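Local coordinates for putative membrane protein COG4129 (Clostridium difficile, PDB 3KMI) that is of unknown function but belongs to the putative aromatic acid exporter family, so it may export small aromatic acids across the cell membrane, at residues Q18-I23 against Y46-L51; D30-P35 against H106-F111; Q97-P102 against F151-I156. All coordinates share one frame; numbering follows the deposited sequence.

Contact 1: Q18-I23 against Y46-L51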
loop_
_atom_site.group_PDB
_atom_site.type_symbol
_atom_site.label_atom_id
_atom_site.label_comp_id
_atom_site.label_asym_id
_atom_site.label_seq_id
_atom_site.Cartn_x
_atom_site.Cartn_y
_atom_site.Cartn_z
ATOM N N GLN A 18 5.122 7.394 16.428
ATOM C CA GLN A 18 4.649 6.017 16.548
ATOM C C GLN A 18 3.363 5.904 17.370
ATOM O O GLN A 18 2.459 5.159 17.018
ATOM C CB GLN A 18 5.728 5.110 17.120
ATOM C CG GLN A 18 5.290 3.637 17.190
ATOM C CD GLN A 18 6.388 2.711 17.676
ATOM O OE1 GLN A 18 7.430 2.574 17.025
ATOM N NE2 GLN A 18 6.161 2.057 18.819
ATOM N N GLU A 19 3.322 6.616 18.492
ATOM C CA GLU A 19 2.160 6.598 19.362
ATOM C C GLU A 19 0.943 7.157 18.603
ATOM O O GLU A 19 -0.123 6.587 18.674
ATOM C CB GLU A 19 2.451 7.381 20.648
ATOM C CG GLU A 19 3.619 6.785 21.445
ATOM C CD GLU A 19 4.071 7.625 22.663
ATOM O OE1 GLU A 19 3.625 8.774 22.838
ATOM O OE2 GLU A 19 4.904 7.122 23.438
ATOM N N GLU A 20 1.116 8.230 17.841
ATOM C CA GLU A 20 0.023 8.761 17.034
ATOM C C GLU A 20 -0.446 7.853 15.909
ATOM O O GLU A 20 -1.638 7.803 15.619
ATOM C CB GLU A 20 0.310 10.207 16.558
ATOM C CG GLU A 20 0.301 11.131 17.790
ATOM C CD GLU A 20 0.576 12.590 17.495
ATOM O OE1 GLU A 20 0.711 12.957 16.304
ATOM O OE2 GLU A 20 0.683 13.363 18.476
ATOM N N VAL A 21 0.479 7.143 15.291
ATOM C CA VAL A 21 0.148 6.136 14.290
ATOM C C VAL A 21 -0.728 5.059 14.957
ATOM O O VAL A 21 -1.758 4.645 14.416
ATOM C CB VAL A 21 1.452 5.455 13.735
ATOM C CG1 VAL A 21 1.110 4.206 12.958
ATOM C CG2 VAL A 21 2.276 6.492 12.857
ATOM N N SER A 22 -0.338 4.658 16.150
ATOM C CA SER A 22 -1.060 3.542 16.804
ATOM C C SER A 22 -2.462 3.984 17.172
ATOM O O SER A 22 -3.425 3.216 17.038
ATOM C CB SER A 22 -0.312 3.079 18.040
ATOM O OG SER A 22 0.961 2.546 17.707
ATOM N N ILE A 23 -2.574 5.233 17.618
ATOM C CA ILE A 23 -3.886 5.794 17.956
ATOM C C ILE A 23 -4.866 5.699 16.767
ATOM O O ILE A 23 -6.007 5.285 16.935
ATOM C CB ILE A 23 -3.780 7.262 18.439
ATOM C CG1 ILE A 23 -3.236 7.281 19.869
ATOM C CG2 ILE A 23 -5.155 7.902 18.438
ATOM C CD1 ILE A 23 -2.809 8.693 20.403
ATOM N N TYR A 46 -5.633 13.994 11.493
ATOM C CA TYR A 46 -5.172 15.359 11.410
ATOM C C TYR A 46 -4.032 15.666 12.381
ATOM O O TYR A 46 -3.084 16.319 12.014
ATOM C CB TYR A 46 -6.324 16.334 11.656
ATOM C CG TYR A 46 -5.865 17.755 11.504
ATOM C CD1 TYR A 46 -5.469 18.252 10.250
ATOM C CD2 TYR A 46 -5.770 18.603 12.615
ATOM C CE1 TYR A 46 -5.044 19.590 10.103
ATOM C CE2 TYR A 46 -5.335 19.943 12.473
ATOM C CZ TYR A 46 -4.979 20.421 11.210
ATOM O OH TYR A 46 -4.550 21.724 11.058
ATOM N N THR A 47 -4.125 15.199 13.617
ATOM C CA THR A 47 -3.064 15.443 14.602
ATOM C C THR A 47 -1.740 14.804 14.129
ATOM O O THR A 47 -0.650 15.403 14.205
ATOM C CB THR A 47 -3.434 14.822 15.989
ATOM O OG1 THR A 47 -4.665 15.372 16.459
ATOM C CG2 THR A 47 -2.299 15.006 17.032
ATOM N N LEU A 48 -1.836 13.574 13.664
ATOM C CA LEU A 48 -0.673 12.860 13.138
ATOM C C LEU A 48 -0.106 13.560 11.912
ATOM O O LEU A 48 1.110 13.732 11.824
ATOM C CB LEU A 48 -1.020 11.419 12.811
ATOM C CG LEU A 48 -0.040 10.649 11.901
ATOM C CD1 LEU A 48 1.193 10.327 12.709
ATOM C CD2 LEU A 48 -0.682 9.357 11.408
ATOM N N ASN A 49 -0.960 13.961 10.963
ATOM C CA ASN A 49 -0.467 14.697 9.803
ATOM C C ASN A 49 0.220 15.999 10.243
ATOM O O ASN A 49 1.261 16.367 9.677
ATOM C CB ASN A 49 -1.603 15.022 8.808
ATOM C CG ASN A 49 -1.954 13.835 7.908
ATOM O OD1 ASN A 49 -1.140 12.924 7.711
ATOM N ND2 ASN A 49 -3.147 13.864 7.337
ATOM N N SER A 50 -0.366 16.700 11.227
ATOM C CA SER A 50 0.216 17.993 11.662
ATOM C C SER A 50 1.598 17.773 12.336
ATOM O O SER A 50 2.527 18.583 12.161
ATOM C CB SER A 50 -0.728 18.755 12.584
ATOM O OG SER A 50 -1.944 19.020 11.932
ATOM N N LEU A 51 1.730 16.692 13.096
ATOM C CA LEU A 51 3.044 16.313 13.686
ATOM C C LEU A 51 4.088 15.843 12.683
ATOM O O LEU A 51 5.326 16.072 12.860
ATOM C CB LEU A 51 2.881 15.216 14.765
ATOM C CG LEU A 51 4.161 14.986 15.610
ATOM C CD1 LEU A 51 4.717 16.237 16.227
ATOM C CD2 LEU A 51 3.962 13.938 16.723
#

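Contact 2: D30-P35 against H106-F111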
loop_
_atom_site.group_PDB
_atom_site.type_symbol
_atom_site.label_atom_id
_atom_site.label_comp_id
_atom_site.label_asym_id
_atom_site.label_seq_id
_atom_site.Cartn_x
_atom_site.Cartn_y
_atom_site.Cartn_z
ATOM N N ASP A 30 -11.726 -0.015 15.841
ATOM C CA ASP A 30 -13.030 0.315 16.466
ATOM C C ASP A 30 -14.121 0.551 15.432
ATOM O O ASP A 30 -15.313 0.317 15.687
ATOM C CB ASP A 30 -12.916 1.589 17.319
ATOM C CG ASP A 30 -12.056 1.400 18.565
ATOM O OD1 ASP A 30 -11.927 0.254 19.029
ATOM O OD2 ASP A 30 -11.499 2.406 19.079
ATOM N N ILE A 31 -13.732 1.082 14.277
ATOM C CA ILE A 31 -14.689 1.347 13.204
ATOM C C ILE A 31 -15.246 0.031 12.630
ATOM O O ILE A 31 -16.457 -0.079 12.348
ATOM C CB ILE A 31 -14.097 2.248 12.109
ATOM C CG1 ILE A 31 -14.022 3.700 12.635
ATOM C CG2 ILE A 31 -14.986 2.160 10.847
ATOM C CD1 ILE A 31 -13.033 4.606 11.937
ATOM N N ILE A 32 -14.384 -0.986 12.512
ATOM C CA ILE A 32 -14.848 -2.307 12.044
ATOM C C ILE A 32 -16.040 -2.803 12.868
ATOM O O ILE A 32 -17.026 -3.306 12.305
ATOM C CB ILE A 32 -13.701 -3.361 12.023
ATOM C CG1 ILE A 32 -12.610 -2.899 11.077
ATOM C CG2 ILE A 32 -14.214 -4.787 11.687
ATOM C CD1 ILE A 32 -11.260 -3.608 11.249
ATOM N N VAL A 33 -15.952 -2.637 14.191
ATOM C CA VAL A 33 -16.962 -3.155 15.126
ATOM C C VAL A 33 -18.133 -2.194 15.309
ATOM O O VAL A 33 -19.252 -2.637 15.465
ATOM C CB VAL A 33 -16.370 -3.493 16.519
ATOM C CG1 VAL A 33 -17.463 -3.958 17.472
ATOM C CG2 VAL A 33 -15.345 -4.564 16.402
ATOM N N ASN A 34 -17.881 -0.890 15.278
ATOM C CA ASN A 34 -18.965 0.126 15.334
ATOM C C ASN A 34 -18.932 1.112 14.176
ATOM O O ASN A 34 -18.517 2.247 14.372
ATOM C CB ASN A 34 -18.862 0.934 16.622
ATOM C CG ASN A 34 -18.941 0.084 17.847
ATOM O OD1 ASN A 34 -20.029 -0.311 18.279
ATOM N ND2 ASN A 34 -17.789 -0.187 18.442
ATOM N N PRO A 35 -19.363 0.698 12.965
ATOM C CA PRO A 35 -19.206 1.589 11.803
ATOM C C PRO A 35 -19.817 2.990 11.971
ATOM O O PRO A 35 -19.275 3.974 11.452
ATOM C CB PRO A 35 -19.931 0.838 10.666
ATOM C CG PRO A 35 -20.586 -0.357 11.292
ATOM C CD PRO A 35 -19.863 -0.630 12.572
ATOM N N HIS A 106 -14.655 -9.295 13.246
ATOM C CA HIS A 106 -14.378 -9.178 14.681
ATOM C C HIS A 106 -12.958 -9.691 15.010
ATOM O O HIS A 106 -12.278 -9.101 15.818
ATOM C CB HIS A 106 -15.428 -9.954 15.481
ATOM C CG HIS A 106 -16.760 -9.273 15.566
ATOM N ND1 HIS A 106 -16.982 -8.177 16.377
ATOM C CD2 HIS A 106 -17.954 -9.569 15.000
ATOM C CE1 HIS A 106 -18.248 -7.811 16.287
ATOM N NE2 HIS A 106 -18.860 -8.639 15.456
ATOM N N ILE A 107 -12.514 -10.763 14.362
ATOM C CA ILE A 107 -11.173 -11.317 14.603
ATOM C C ILE A 107 -10.086 -10.351 14.060
ATOM O O ILE A 107 -9.059 -10.132 14.711
ATOM C CB ILE A 107 -11.050 -12.745 14.020
ATOM C CG1 ILE A 107 -11.808 -13.736 14.917
ATOM C CG2 ILE A 107 -9.558 -13.203 13.874
ATOM C CD1 ILE A 107 -12.162 -15.023 14.210
ATOM N N LEU A 108 -10.340 -9.784 12.879
ATOM C CA LEU A 108 -9.476 -8.775 12.295
ATOM C C LEU A 108 -9.360 -7.566 13.228
ATOM O O LEU A 108 -8.259 -7.045 13.496
ATOM C CB LEU A 108 -10.017 -8.315 10.926
ATOM C CG LEU A 108 -9.164 -7.175 10.360
ATOM C CD1 LEU A 108 -7.746 -7.712 10.100
ATOM C CD2 LEU A 108 -9.783 -6.563 9.118
ATOM N N SER A 109 -10.497 -7.092 13.697
ATOM C CA SER A 109 -10.491 -5.976 14.609
ATOM C C SER A 109 -9.679 -6.264 15.894
ATOM O O SER A 109 -8.880 -5.424 16.327
ATOM C CB SER A 109 -11.918 -5.623 14.977
ATOM O OG SER A 109 -11.924 -4.626 15.965
ATOM N N ALA A 110 -9.854 -7.455 16.467
ATOM C CA ALA A 110 -9.077 -7.858 17.645
ATOM C C ALA A 110 -7.578 -7.843 17.325
ATOM O O ALA A 110 -6.765 -7.368 18.120
ATOM C CB ALA A 110 -9.523 -9.256 18.132
ATOM N N PHE A 111 -7.228 -8.330 16.151
ATOM C CA PHE A 111 -5.807 -8.405 15.728
ATOM C C PHE A 111 -5.190 -6.994 15.563
ATOM O O PHE A 111 -4.049 -6.748 15.980
ATOM C CB PHE A 111 -5.682 -9.239 14.443
ATOM C CG PHE A 111 -4.258 -9.393 13.934
ATOM C CD1 PHE A 111 -3.261 -9.942 14.744
ATOM C CD2 PHE A 111 -3.937 -9.032 12.629
ATOM C CE1 PHE A 111 -1.929 -10.089 14.256
ATOM C CE2 PHE A 111 -2.629 -9.176 12.133
ATOM C CZ PHE A 111 -1.622 -9.693 12.962
#

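Contact 3: Q97-P102 against F151-I156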
loop_
_atom_site.group_PDB
_atom_site.type_symbol
_atom_site.label_atom_id
_atom_site.label_comp_id
_atom_site.label_asym_id
_atom_site.label_seq_id
_atom_site.Cartn_x
_atom_site.Cartn_y
_atom_site.Cartn_z
ATOM N N GLN A 97 -15.920 0.772 3.856
ATOM C CA GLN A 97 -16.776 0.087 2.874
ATOM C C GLN A 97 -17.514 -1.145 3.423
ATOM O O GLN A 97 -18.426 -1.632 2.780
ATOM C CB GLN A 97 -15.972 -0.291 1.630
ATOM C CG GLN A 97 -15.550 0.907 0.794
ATOM C CD GLN A 97 -14.569 0.509 -0.308
ATOM O OE1 GLN A 97 -13.428 0.924 -0.297
ATOM N NE2 GLN A 97 -15.018 -0.315 -1.241
ATOM N N LEU A 98 -17.125 -1.657 4.591
ATOM C CA LEU A 98 -17.795 -2.865 5.149
ATOM C C LEU A 98 -19.293 -2.657 5.349
ATOM O O LEU A 98 -19.706 -1.611 5.841
ATOM C CB LEU A 98 -17.143 -3.302 6.471
ATOM C CG LEU A 98 -15.718 -3.867 6.349
ATOM C CD1 LEU A 98 -15.021 -3.884 7.681
ATOM C CD2 LEU A 98 -15.671 -5.264 5.748
ATOM N N ASN A 99 -20.076 -3.674 4.970
ATOM C CA ASN A 99 -21.558 -3.707 5.044
ATOM C C ASN A 99 -22.083 -4.436 6.292
ATOM O O ASN A 99 -23.280 -4.353 6.614
ATOM C CB ASN A 99 -22.146 -4.479 3.840
ATOM C CG ASN A 99 -21.920 -3.805 2.510
ATOM O OD1 ASN A 99 -20.785 -3.647 2.059
ATOM N ND2 ASN A 99 -23.016 -3.447 1.837
ATOM N N SER A 100 -21.204 -5.170 6.971
ATOM C CA SER A 100 -21.605 -6.167 7.986
ATOM C C SER A 100 -20.344 -6.334 8.867
ATOM O O SER A 100 -19.249 -5.988 8.420
ATOM C CB SER A 100 -21.919 -7.471 7.247
ATOM O OG SER A 100 -22.456 -8.483 8.079
ATOM N N THR A 101 -20.477 -6.867 10.074
ATOM C CA THR A 101 -19.301 -7.227 10.865
ATOM C C THR A 101 -19.345 -8.717 11.177
ATOM O O THR A 101 -19.723 -9.089 12.294
ATOM C CB THR A 101 -19.229 -6.434 12.194
ATOM O OG1 THR A 101 -19.465 -5.052 11.932
ATOM C CG2 THR A 101 -17.850 -6.579 12.868
ATOM N N PRO A 102 -18.987 -9.591 10.199
ATOM C CA PRO A 102 -19.022 -11.051 10.503
ATOM C C PRO A 102 -17.906 -11.484 11.510
ATOM O O PRO A 102 -17.068 -10.671 11.850
ATOM C CB PRO A 102 -18.803 -11.683 9.130
ATOM C CG PRO A 102 -18.010 -10.669 8.384
ATOM C CD PRO A 102 -18.621 -9.351 8.793
ATOM N N PHE A 151 -19.431 -11.792 -0.745
ATOM C CA PHE A 151 -18.193 -11.815 -1.535
ATOM C C PHE A 151 -17.410 -10.509 -1.373
ATOM O O PHE A 151 -16.211 -10.529 -1.071
ATOM C CB PHE A 151 -18.509 -12.090 -3.010
ATOM C CG PHE A 151 -17.303 -12.085 -3.911
ATOM C CD1 PHE A 151 -16.609 -13.269 -4.176
ATOM C CD2 PHE A 151 -16.887 -10.896 -4.532
ATOM C CE1 PHE A 151 -15.499 -13.264 -5.055
ATOM C CE2 PHE A 151 -15.795 -10.872 -5.373
ATOM C CZ PHE A 151 -15.096 -12.054 -5.648
ATOM N N GLU A 152 -18.096 -9.379 -1.531
ATOM C CA GLU A 152 -17.428 -8.073 -1.426
ATOM C C GLU A 152 -16.875 -7.783 -0.040
ATOM O O GLU A 152 -15.789 -7.211 0.076
ATOM C CB GLU A 152 -18.307 -6.930 -1.936
ATOM C CG GLU A 152 -18.761 -7.100 -3.406
ATOM C CD GLU A 152 -19.482 -5.880 -3.977
ATOM O OE1 GLU A 152 -19.616 -4.850 -3.279
ATOM O OE2 GLU A 152 -19.907 -5.944 -5.148
ATOM N N ASN A 153 -17.638 -8.122 1.006
ATOM C CA ASN A 153 -17.240 -7.849 2.391
ATOM C C ASN A 153 -15.973 -8.605 2.712
ATOM O O ASN A 153 -15.104 -8.112 3.423
ATOM C CB ASN A 153 -18.324 -8.283 3.374
ATOM C CG ASN A 153 -19.362 -7.215 3.608
ATOM O OD1 ASN A 153 -19.085 -6.177 4.223
ATOM N ND2 ASN A 153 -20.582 -7.471 3.142
ATOM N N ARG A 154 -15.891 -9.818 2.175
ATOM C CA ARG A 154 -14.744 -10.683 2.381
ATOM C C ARG A 154 -13.528 -10.122 1.680
ATOM O O ARG A 154 -12.463 -9.997 2.295
ATOM C CB ARG A 154 -15.057 -12.091 1.867
ATOM C CG ARG A 154 -16.144 -12.768 2.662
ATOM C CD ARG A 154 -15.595 -13.880 3.509
ATOM N NE ARG A 154 -15.465 -15.145 2.790
ATOM C CZ ARG A 154 -14.313 -15.620 2.332
ATOM N NH1 ARG A 154 -13.194 -14.928 2.518
ATOM N NH2 ARG A 154 -14.279 -16.780 1.695
ATOM N N ALA A 155 -13.679 -9.780 0.400
ATOM C CA ALA A 155 -12.594 -9.141 -0.319
ATOM C C ALA A 155 -12.062 -7.915 0.392
ATOM O O ALA A 155 -10.852 -7.727 0.435
ATOM C CB ALA A 155 -12.994 -8.824 -1.789
ATOM N N ILE A 156 -12.934 -7.080 0.957
ATOM C CA ILE A 156 -12.463 -5.919 1.734
ATOM C C ILE A 156 -11.577 -6.361 2.900
ATOM O O ILE A 156 -10.538 -5.754 3.178
ATOM C CB ILE A 156 -13.630 -5.089 2.321
ATOM C CG1 ILE A 156 -14.336 -4.323 1.219
ATOM C CG2 ILE A 156 -13.132 -4.105 3.341
ATOM C CD1 ILE A 156 -15.668 -3.736 1.702
#

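Contact 1: Q18-I23 against Y46-L51
Glu20 faces Thr47, Leu48 and Leu51 across an antiparallel helix pair, the hairpin made by helices 7-33 and 41-61 of this all-helical domain. The short segments run at 156° to each other with their axes 9.5 Å apart, and Glu20 and Leu48 bring their CA atoms closest. The tight side faces the bundle interior. There chi1 of 164° sets Leu48 CG anti to the backbone N; at the end of the branch, CD1 meets Val21 CG2 at 4.0 Å and also Glu20 CB. Leu88 of helix 68-95 packs on Val21 and Leu48 alike, and Phe167 of helix 148-176 adds to the cover over Val21. On the looser, more exposed side the contacts are carbon-to-oxygen, and no hydrogen bond joins the segments. The Glu20 chain runs extended beyond CG and crosses Thr47 and Leu51 at about a right angle. Its carboxylate touches methyl groups of both residues: OE2 lies 3.7 Å from Thr47 CG2, while Thr47 OG1 is bonded within its own helix to Arg43 O. At Leu51, Glu20 OE1 comes to 3.4 Å from the methyl carbon CD2 of Leu51.

Contact 2: D30-P35 against H106-F111
Ser109 OG lies 3.4 Å from Val33 CG2 and donates a hydrogen bond to Ala29 O, a carbonyl one turn earlier on helix 7-33. The serine thus ties helix 103-117 to the last turns of helix 7-33 in the bundle. Its OG stands anti to its own backbone N (chi1 174°), and its CB also approaches Ile32 CG2, at 4.1 Å. Deeper in, the contact is apolar: the tip of Ile32, CD1, meets Leu108 CD2 at 3.9 Å, the two side chains crossing at about a right angle. Leu108 continues into a cluster with Leu157, Leu161 and Leu164 of helix 148-176, and Val95 of helix 68-95 covers Ile32. Toward the surface the end of His106 comes nearer to Val33, although its CB bond points away from the other helix, and these two side chains also cross at about a right angle. Both valine methyls touch the imidazole, CG2 at 4.0 Å from ND1 and CG1 at 4.1 Å from CE1. Two further polar links leave the segments: Asp30 OD1 is hydrogen-bonded to His113 NE2, and Ile32 O accepts from Thr101 OG1. The buried Ser109 hydroxyl has its proton satisfied by the backbone carbonyl of Ala29, so a polar group can sit among aliphatic side chains here.

Contact 3: Q97-P102 against F151-I156
Asn99 and Asn153 make the polar part of this contact, which joins the loop between helices 68-95 and 103-117 to helix 148-176. In the conformer described, one of two deposited, Asn153 OD1 accepts the backbone N-H of Asn99 at 2.8 Å. The bond is nearly straight, 165° at the hydrogen, and the donor lies in the carbonyl plane on a lone pair of OD1. Asn153 CG lies anti to the backbone carbonyl carbon (chi1 -87°). The other end of the amide, ND2, sits 3.4 Å from Asn99 CB and makes a weak hydrogen bond to Thr149 O, one turn back in its own helix. Apolar contacts lie beside this bond. Ile156 leaves its helix toward the loop and touches two consecutive residues with different branches: CD1 reaches Gln97 CB at 3.5 Å, and CG2 meets Leu98 CD2 at 3.7 Å, the leucine crossing it obliquely. Leu98 also packs on Leu157. Next to the contact, helix 148-176 meets the second subunit: Phe151 meets Phe158 of that subunit edge-to-face, and Ala155 packs on the same residue. In this conformer Asn153 supplies a side-chain acceptor to a backbone N-H of the irregular loop, and its own weak tie to Thr149 would help hold the amide in that orientation.

Overall arrangement
All three contacts lie in the helical C-terminal domain of the putative aromatic acid exporter family, one piece of a longer membrane protein. Contacts 1 and 2 share helix 7-33: contact 1 pairs its middle with helix 41-61, contact 2 its C-terminal end with helix 103-117. Their centres are 20 Å apart without touching. Contact 3 is centred 12 Å from contact 2 and meets it directly, through a probable Ile32 O to Thr101 OG1 hydrogen bond and Ile32 packing on Leu98. Contacts 1 and 3 lie 27 Å apart, on opposite sides of the chain's centre. Along the chain contact 1 closes before contact 3 opens; contact 2 interleaves with each. The contacts tie neighbouring and sequence-distant helices into one bundle.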